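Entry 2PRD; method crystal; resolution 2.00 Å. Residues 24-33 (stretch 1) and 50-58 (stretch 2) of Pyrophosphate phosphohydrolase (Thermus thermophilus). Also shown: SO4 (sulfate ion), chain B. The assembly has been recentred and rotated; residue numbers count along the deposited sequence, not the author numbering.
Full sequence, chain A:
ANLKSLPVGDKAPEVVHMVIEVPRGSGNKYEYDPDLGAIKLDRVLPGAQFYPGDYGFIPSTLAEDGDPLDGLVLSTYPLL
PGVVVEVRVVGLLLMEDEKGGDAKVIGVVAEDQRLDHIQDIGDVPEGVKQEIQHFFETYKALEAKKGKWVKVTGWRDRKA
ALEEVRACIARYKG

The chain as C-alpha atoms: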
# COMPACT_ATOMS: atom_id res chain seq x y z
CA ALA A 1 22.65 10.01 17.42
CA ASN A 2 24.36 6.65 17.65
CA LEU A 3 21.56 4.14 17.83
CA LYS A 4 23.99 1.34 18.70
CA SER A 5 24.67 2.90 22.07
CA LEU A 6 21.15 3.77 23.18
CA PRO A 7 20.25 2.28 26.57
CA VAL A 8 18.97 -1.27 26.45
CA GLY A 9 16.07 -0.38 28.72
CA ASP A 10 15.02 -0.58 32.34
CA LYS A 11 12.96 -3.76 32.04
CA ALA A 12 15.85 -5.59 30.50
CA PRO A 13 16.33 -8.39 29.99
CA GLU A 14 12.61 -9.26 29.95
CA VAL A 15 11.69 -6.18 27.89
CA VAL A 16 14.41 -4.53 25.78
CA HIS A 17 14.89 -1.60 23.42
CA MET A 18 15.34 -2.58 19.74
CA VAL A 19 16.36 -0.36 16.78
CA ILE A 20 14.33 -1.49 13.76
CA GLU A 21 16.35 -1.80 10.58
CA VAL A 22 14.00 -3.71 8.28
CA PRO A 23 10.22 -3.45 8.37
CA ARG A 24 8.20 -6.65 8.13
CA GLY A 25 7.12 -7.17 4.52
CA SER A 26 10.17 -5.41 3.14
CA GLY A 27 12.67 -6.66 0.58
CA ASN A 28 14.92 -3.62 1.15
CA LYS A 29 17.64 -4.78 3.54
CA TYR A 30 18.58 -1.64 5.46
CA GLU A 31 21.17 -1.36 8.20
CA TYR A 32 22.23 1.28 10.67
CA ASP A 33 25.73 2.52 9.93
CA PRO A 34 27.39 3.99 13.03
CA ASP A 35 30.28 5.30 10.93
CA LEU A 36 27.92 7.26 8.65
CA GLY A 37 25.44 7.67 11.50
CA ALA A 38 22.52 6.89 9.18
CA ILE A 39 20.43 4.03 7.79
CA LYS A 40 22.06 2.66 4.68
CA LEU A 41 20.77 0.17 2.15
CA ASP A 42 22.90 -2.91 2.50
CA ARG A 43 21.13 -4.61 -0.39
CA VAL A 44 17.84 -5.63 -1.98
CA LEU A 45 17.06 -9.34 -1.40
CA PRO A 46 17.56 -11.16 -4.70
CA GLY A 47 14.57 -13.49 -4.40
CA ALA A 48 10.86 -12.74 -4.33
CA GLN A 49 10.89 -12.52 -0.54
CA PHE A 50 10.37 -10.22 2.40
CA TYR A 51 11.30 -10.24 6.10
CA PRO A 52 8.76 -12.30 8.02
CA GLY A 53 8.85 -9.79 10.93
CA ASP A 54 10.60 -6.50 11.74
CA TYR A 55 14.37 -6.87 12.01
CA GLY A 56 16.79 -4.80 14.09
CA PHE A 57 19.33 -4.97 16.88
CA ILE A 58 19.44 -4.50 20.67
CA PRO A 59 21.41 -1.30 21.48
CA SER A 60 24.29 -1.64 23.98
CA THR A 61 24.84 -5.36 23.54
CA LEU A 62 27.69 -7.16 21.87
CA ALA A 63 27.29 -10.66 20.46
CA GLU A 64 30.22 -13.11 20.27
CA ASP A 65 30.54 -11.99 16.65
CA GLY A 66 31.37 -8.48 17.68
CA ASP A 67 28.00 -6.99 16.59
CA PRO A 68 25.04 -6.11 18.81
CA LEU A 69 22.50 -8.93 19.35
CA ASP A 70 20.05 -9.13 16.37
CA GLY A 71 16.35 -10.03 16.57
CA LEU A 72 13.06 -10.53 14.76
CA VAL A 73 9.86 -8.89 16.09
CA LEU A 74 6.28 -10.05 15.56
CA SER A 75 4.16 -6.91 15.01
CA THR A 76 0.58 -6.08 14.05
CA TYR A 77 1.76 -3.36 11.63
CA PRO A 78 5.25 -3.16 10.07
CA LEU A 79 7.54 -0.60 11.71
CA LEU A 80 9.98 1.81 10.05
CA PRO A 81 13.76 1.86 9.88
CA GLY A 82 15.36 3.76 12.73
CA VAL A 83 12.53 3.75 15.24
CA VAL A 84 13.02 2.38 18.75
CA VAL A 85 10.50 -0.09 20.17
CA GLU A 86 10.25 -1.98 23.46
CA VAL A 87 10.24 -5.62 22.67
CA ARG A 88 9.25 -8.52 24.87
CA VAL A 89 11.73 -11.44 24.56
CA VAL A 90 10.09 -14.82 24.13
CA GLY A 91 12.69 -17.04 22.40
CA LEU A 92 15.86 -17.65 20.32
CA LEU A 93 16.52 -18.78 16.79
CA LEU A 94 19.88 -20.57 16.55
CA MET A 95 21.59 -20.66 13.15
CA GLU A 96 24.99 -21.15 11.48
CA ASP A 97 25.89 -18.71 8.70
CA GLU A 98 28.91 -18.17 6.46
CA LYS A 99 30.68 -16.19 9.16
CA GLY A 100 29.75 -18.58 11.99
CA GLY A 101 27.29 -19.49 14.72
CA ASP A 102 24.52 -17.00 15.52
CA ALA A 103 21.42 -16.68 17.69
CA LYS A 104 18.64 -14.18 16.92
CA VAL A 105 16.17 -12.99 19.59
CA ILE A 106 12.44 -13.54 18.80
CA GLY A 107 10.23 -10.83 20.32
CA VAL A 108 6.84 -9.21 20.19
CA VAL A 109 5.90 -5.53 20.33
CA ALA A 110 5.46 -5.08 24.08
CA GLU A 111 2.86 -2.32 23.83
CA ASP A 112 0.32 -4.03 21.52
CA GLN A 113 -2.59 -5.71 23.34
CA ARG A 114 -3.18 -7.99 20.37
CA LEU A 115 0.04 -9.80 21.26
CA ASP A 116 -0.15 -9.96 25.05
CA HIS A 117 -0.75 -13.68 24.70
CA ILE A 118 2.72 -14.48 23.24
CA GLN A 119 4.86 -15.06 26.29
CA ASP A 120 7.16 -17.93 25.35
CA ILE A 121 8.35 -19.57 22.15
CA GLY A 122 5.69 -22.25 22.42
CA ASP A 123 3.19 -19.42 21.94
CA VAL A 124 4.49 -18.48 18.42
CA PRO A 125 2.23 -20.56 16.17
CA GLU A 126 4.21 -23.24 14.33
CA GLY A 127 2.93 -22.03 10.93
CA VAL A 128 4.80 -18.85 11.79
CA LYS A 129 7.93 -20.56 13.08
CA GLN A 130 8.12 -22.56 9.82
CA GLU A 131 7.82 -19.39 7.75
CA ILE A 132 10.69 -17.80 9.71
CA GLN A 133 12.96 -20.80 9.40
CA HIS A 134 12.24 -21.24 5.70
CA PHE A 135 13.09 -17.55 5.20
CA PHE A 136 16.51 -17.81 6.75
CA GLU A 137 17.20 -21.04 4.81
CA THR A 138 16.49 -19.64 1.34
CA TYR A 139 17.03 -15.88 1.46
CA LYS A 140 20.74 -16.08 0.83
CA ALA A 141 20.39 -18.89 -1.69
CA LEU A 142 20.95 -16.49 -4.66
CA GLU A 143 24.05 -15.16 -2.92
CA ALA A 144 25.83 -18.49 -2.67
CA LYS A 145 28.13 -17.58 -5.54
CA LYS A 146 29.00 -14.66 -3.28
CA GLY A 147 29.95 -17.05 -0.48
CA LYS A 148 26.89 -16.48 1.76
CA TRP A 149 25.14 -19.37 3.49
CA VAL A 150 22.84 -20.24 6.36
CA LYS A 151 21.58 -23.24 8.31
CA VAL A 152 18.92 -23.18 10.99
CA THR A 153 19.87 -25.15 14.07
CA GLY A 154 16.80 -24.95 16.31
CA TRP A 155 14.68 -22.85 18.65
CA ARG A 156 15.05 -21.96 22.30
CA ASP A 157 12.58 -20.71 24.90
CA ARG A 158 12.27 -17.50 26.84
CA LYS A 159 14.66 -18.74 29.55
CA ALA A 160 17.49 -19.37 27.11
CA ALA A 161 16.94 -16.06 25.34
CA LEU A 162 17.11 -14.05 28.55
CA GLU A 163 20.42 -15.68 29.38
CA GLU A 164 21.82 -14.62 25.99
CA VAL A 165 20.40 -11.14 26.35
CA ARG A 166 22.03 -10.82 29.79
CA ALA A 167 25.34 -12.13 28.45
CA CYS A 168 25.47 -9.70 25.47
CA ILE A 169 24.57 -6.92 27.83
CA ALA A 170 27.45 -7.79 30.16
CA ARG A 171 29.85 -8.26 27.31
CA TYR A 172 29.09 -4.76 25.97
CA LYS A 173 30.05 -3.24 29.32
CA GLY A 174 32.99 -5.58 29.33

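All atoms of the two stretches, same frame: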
# COMPACT_ATOMS: atom_id res chain seq x y z
N ARG A 24 8.77 -5.39 8.56
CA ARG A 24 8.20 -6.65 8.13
C ARG A 24 7.59 -6.44 6.76
O ARG A 24 6.97 -5.39 6.53
CB ARG A 24 7.09 -7.07 9.12
CG ARG A 24 6.22 -8.15 8.46
CD ARG A 24 5.55 -9.02 9.49
NE ARG A 24 4.61 -8.27 10.27
CZ ARG A 24 3.46 -7.77 9.81
NH1 ARG A 24 3.07 -7.93 8.57
NH2 ARG A 24 2.72 -7.10 10.67
N GLY A 25 7.75 -7.39 5.83
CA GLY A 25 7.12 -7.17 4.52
C GLY A 25 8.02 -6.43 3.57
O GLY A 25 7.61 -6.24 2.41
N SER A 26 9.22 -6.10 4.01
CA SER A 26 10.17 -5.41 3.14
C SER A 26 11.24 -6.30 2.58
O SER A 26 11.73 -7.28 3.19
CB SER A 26 10.77 -4.25 3.99
OG SER A 26 11.75 -3.61 3.17
N GLY A 27 11.63 -5.99 1.35
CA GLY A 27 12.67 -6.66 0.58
C GLY A 27 13.91 -5.78 0.49
O GLY A 27 14.92 -6.16 -0.12
N ASN A 28 13.84 -4.61 1.10
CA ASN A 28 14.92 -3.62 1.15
C ASN A 28 15.67 -3.85 2.46
O ASN A 28 15.20 -3.57 3.57
CB ASN A 28 14.46 -2.19 1.00
CG ASN A 28 14.26 -1.70 -0.40
OD1 ASN A 28 14.80 -2.17 -1.40
ND2 ASN A 28 13.52 -0.59 -0.52
N LYS A 29 16.86 -4.47 2.34
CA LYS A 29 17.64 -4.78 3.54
C LYS A 29 18.47 -3.60 4.01
O LYS A 29 19.58 -3.49 3.54
CB LYS A 29 18.55 -5.97 3.23
CG LYS A 29 18.83 -6.93 4.35
CD LYS A 29 19.77 -6.37 5.40
CE LYS A 29 20.18 -7.47 6.40
NZ LYS A 29 20.77 -6.85 7.64
N TYR A 30 17.94 -2.80 4.89
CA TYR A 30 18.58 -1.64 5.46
C TYR A 30 19.39 -2.02 6.70
O TYR A 30 19.10 -3.02 7.34
CB TYR A 30 17.55 -0.62 6.00
CG TYR A 30 16.67 -0.02 4.95
CD1 TYR A 30 17.26 0.80 3.97
CD2 TYR A 30 15.29 -0.20 4.94
CE1 TYR A 30 16.47 1.39 2.99
CE2 TYR A 30 14.51 0.33 3.92
CZ TYR A 30 15.12 1.13 2.97
OH TYR A 30 14.35 1.75 2.00
N GLU A 31 20.33 -1.14 7.01
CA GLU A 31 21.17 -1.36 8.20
C GLU A 31 21.60 -0.02 8.78
O GLU A 31 21.89 0.84 7.94
CB GLU A 31 22.52 -1.90 7.75
CG GLU A 31 22.55 -3.39 7.61
CD GLU A 31 23.96 -3.81 7.16
OE1 GLU A 31 24.74 -2.82 7.04
OE2 GLU A 31 24.15 -5.01 6.92
N TYR A 32 21.75 0.02 10.08
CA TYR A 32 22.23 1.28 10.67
C TYR A 32 23.76 1.23 10.62
O TYR A 32 24.34 0.21 10.98
CB TYR A 32 21.76 1.41 12.10
CG TYR A 32 22.39 2.61 12.76
CD1 TYR A 32 21.89 3.86 12.44
CD2 TYR A 32 23.46 2.50 13.64
CE1 TYR A 32 22.44 5.01 13.03
CE2 TYR A 32 24.02 3.63 14.22
CZ TYR A 32 23.50 4.87 13.89
OH TYR A 32 24.00 6.02 14.47
N ASP A 33 24.32 2.28 10.10
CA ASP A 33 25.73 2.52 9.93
C ASP A 33 26.25 3.59 10.90
O ASP A 33 26.13 4.79 10.64
CB ASP A 33 25.99 3.02 8.49
CG ASP A 33 27.49 2.94 8.21
OD1 ASP A 33 28.26 3.40 9.07
OD2 ASP A 33 27.89 2.40 7.16
N PHE A 50 10.46 -11.34 1.46
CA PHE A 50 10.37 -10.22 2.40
C PHE A 50 10.59 -10.73 3.82
O PHE A 50 10.35 -11.91 4.05
CB PHE A 50 9.02 -9.50 2.23
CG PHE A 50 7.82 -10.36 2.45
CD1 PHE A 50 7.46 -10.72 3.74
CD2 PHE A 50 7.06 -10.80 1.38
CE1 PHE A 50 6.35 -11.50 3.97
CE2 PHE A 50 5.95 -11.58 1.61
CZ PHE A 50 5.62 -11.97 2.89
N TYR A 51 11.06 -9.85 4.71
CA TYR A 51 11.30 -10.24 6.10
C TYR A 51 9.98 -10.64 6.72
O TYR A 51 9.00 -9.88 6.60
CB TYR A 51 11.94 -9.05 6.87
CG TYR A 51 13.45 -9.14 6.72
CD1 TYR A 51 14.08 -8.79 5.54
CD2 TYR A 51 14.22 -9.62 7.76
CE1 TYR A 51 15.45 -8.94 5.40
CE2 TYR A 51 15.59 -9.82 7.63
CZ TYR A 51 16.18 -9.46 6.44
OH TYR A 51 17.54 -9.56 6.30
N PRO A 52 9.96 -11.78 7.38
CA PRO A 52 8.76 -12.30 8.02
C PRO A 52 8.38 -11.54 9.27
O PRO A 52 7.28 -11.72 9.85
CB PRO A 52 9.10 -13.79 8.12
CG PRO A 52 10.57 -13.67 8.56
CD PRO A 52 11.11 -12.69 7.52
N GLY A 53 9.20 -10.61 9.74
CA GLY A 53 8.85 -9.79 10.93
C GLY A 53 9.81 -8.63 10.87
O GLY A 53 10.69 -8.77 9.98
N ASP A 54 9.70 -7.65 11.72
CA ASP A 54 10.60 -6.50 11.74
C ASP A 54 11.96 -6.86 12.31
O ASP A 54 12.01 -7.49 13.37
CB ASP A 54 9.99 -5.26 12.50
CG ASP A 54 8.61 -4.91 12.08
OD1 ASP A 54 7.64 -5.46 12.63
OD2 ASP A 54 8.44 -4.02 11.20
N TYR A 55 13.02 -6.52 11.60
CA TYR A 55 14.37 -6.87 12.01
C TYR A 55 15.23 -5.73 12.52
O TYR A 55 15.32 -4.67 11.91
CB TYR A 55 15.03 -7.60 10.81
CG TYR A 55 16.43 -8.11 11.08
CD1 TYR A 55 16.60 -9.34 11.72
CD2 TYR A 55 17.57 -7.43 10.68
CE1 TYR A 55 17.88 -9.87 11.97
CE2 TYR A 55 18.83 -7.95 10.90
CZ TYR A 55 18.97 -9.15 11.55
OH TYR A 55 20.22 -9.68 11.80
N GLY A 56 15.98 -5.98 13.64
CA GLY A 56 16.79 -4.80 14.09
C GLY A 56 17.79 -5.39 15.09
O GLY A 56 17.92 -6.60 15.05
N PHE A 57 18.33 -4.52 15.90
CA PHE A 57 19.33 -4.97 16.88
C PHE A 57 19.05 -4.44 18.25
O PHE A 57 18.33 -3.42 18.31
CB PHE A 57 20.71 -4.49 16.36
CG PHE A 57 20.95 -3.01 16.39
CD1 PHE A 57 21.33 -2.33 17.55
CD2 PHE A 57 20.83 -2.24 15.24
CE1 PHE A 57 21.52 -0.98 17.57
CE2 PHE A 57 21.02 -0.87 15.24
CZ PHE A 57 21.39 -0.23 16.41
N ILE A 58 19.63 -5.05 19.30
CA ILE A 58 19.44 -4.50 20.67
C ILE A 58 20.55 -3.53 20.98
O ILE A 58 21.70 -3.98 20.93
CB ILE A 58 19.34 -5.64 21.71
CG1 ILE A 58 18.21 -6.61 21.35
CG2 ILE A 58 19.06 -4.98 23.08
CD1 ILE A 58 17.94 -7.70 22.39
S SO4 B . 22.28 -10.50 6.89
O1 SO4 B . 23.44 -11.45 6.99
O2 SO4 B . 21.18 -11.16 6.10
O3 SO4 B . 21.77 -9.87 8.14
O4 SO4 B . 22.82 -9.34 6.05

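How does Phe-50 begin the contact? Its CA-to-CB bond points toward stretch 1 and puts Phe-50 CB 3.5 Å from Gly-25 C; chi1, in the p well, then sets where the ring lies. Gly-25 suits this place for a reason of its own: at phi 89° and psi 0°, a CB would be jammed against the carbonyl oxygen of Arg-24. The backbone joins in as well, for Phe-50 CA lies 3.3 Å from Ser-26 O in a CA-H...O contact.

What fixes the two backbones to each other at Tyr-51? Two hydrogen bonds do, one in each direction: Tyr-51 N donates to Ser-26 O at 3.1 Å, and Gly-25 N donates to Tyr-51 O at 2.9 Å with a nearly straight N-H...O angle of 169°. Using main-chain atoms alone, this pair leaves the tyrosine side chain free to reach along stretch 1. Its CA-to-CB bond points sideways, yet the far end comes nearer, bringing Tyr-51 OH to 3.4 Å from Lys-29 CE. The long, flexible lysine provides methylene groups for the buried aromatic ring to pack against, while its charged end continues to the sulfate, where Lys-29 NZ makes a weak hydrogen bond of 3.2 Å to O3 of the ion.

How do Pro-52, Gly-53 and Asp-54 hold Arg-24? The arginine loses 99 Å² to stretch 2, the largest share of any residue here, and much of its packing is against main chain: Arg-24 CD is 3.2 Å from Pro-52 O, and Arg-24 CB is 3.6 Å from Gly-53 C. Asp-54 then supplies an anchor from its side chain. Although its CA-to-CB bond points sideways, the carboxylate comes nearer, and OD2 accepts a hydrogen bond from Arg-24 N at 3.0 Å. A short acidic side chain suits this position because it can meet a backbone NH; both its oxygens also have hydrogen bonds elsewhere in the structure.

What continues the contact along the strand? The CA-to-CB bonds of Tyr-55 and Phe-57 both point toward stretch 1, whereas Gly-56 between them makes no contact with it. Tyr-55 CE2 lies 3.9 Å from Lys-29 NZ, so the lysine end sits near this ring as well as the sulfate. Farther along, Phe-57 CE2 meets Tyr-32 CB at 4.0 Å, with that CB at the edge of the phenylalanine ring. This is apolar packing between two buried aromatic residues, and it helps complete an interface of 535 Å², counting both sides.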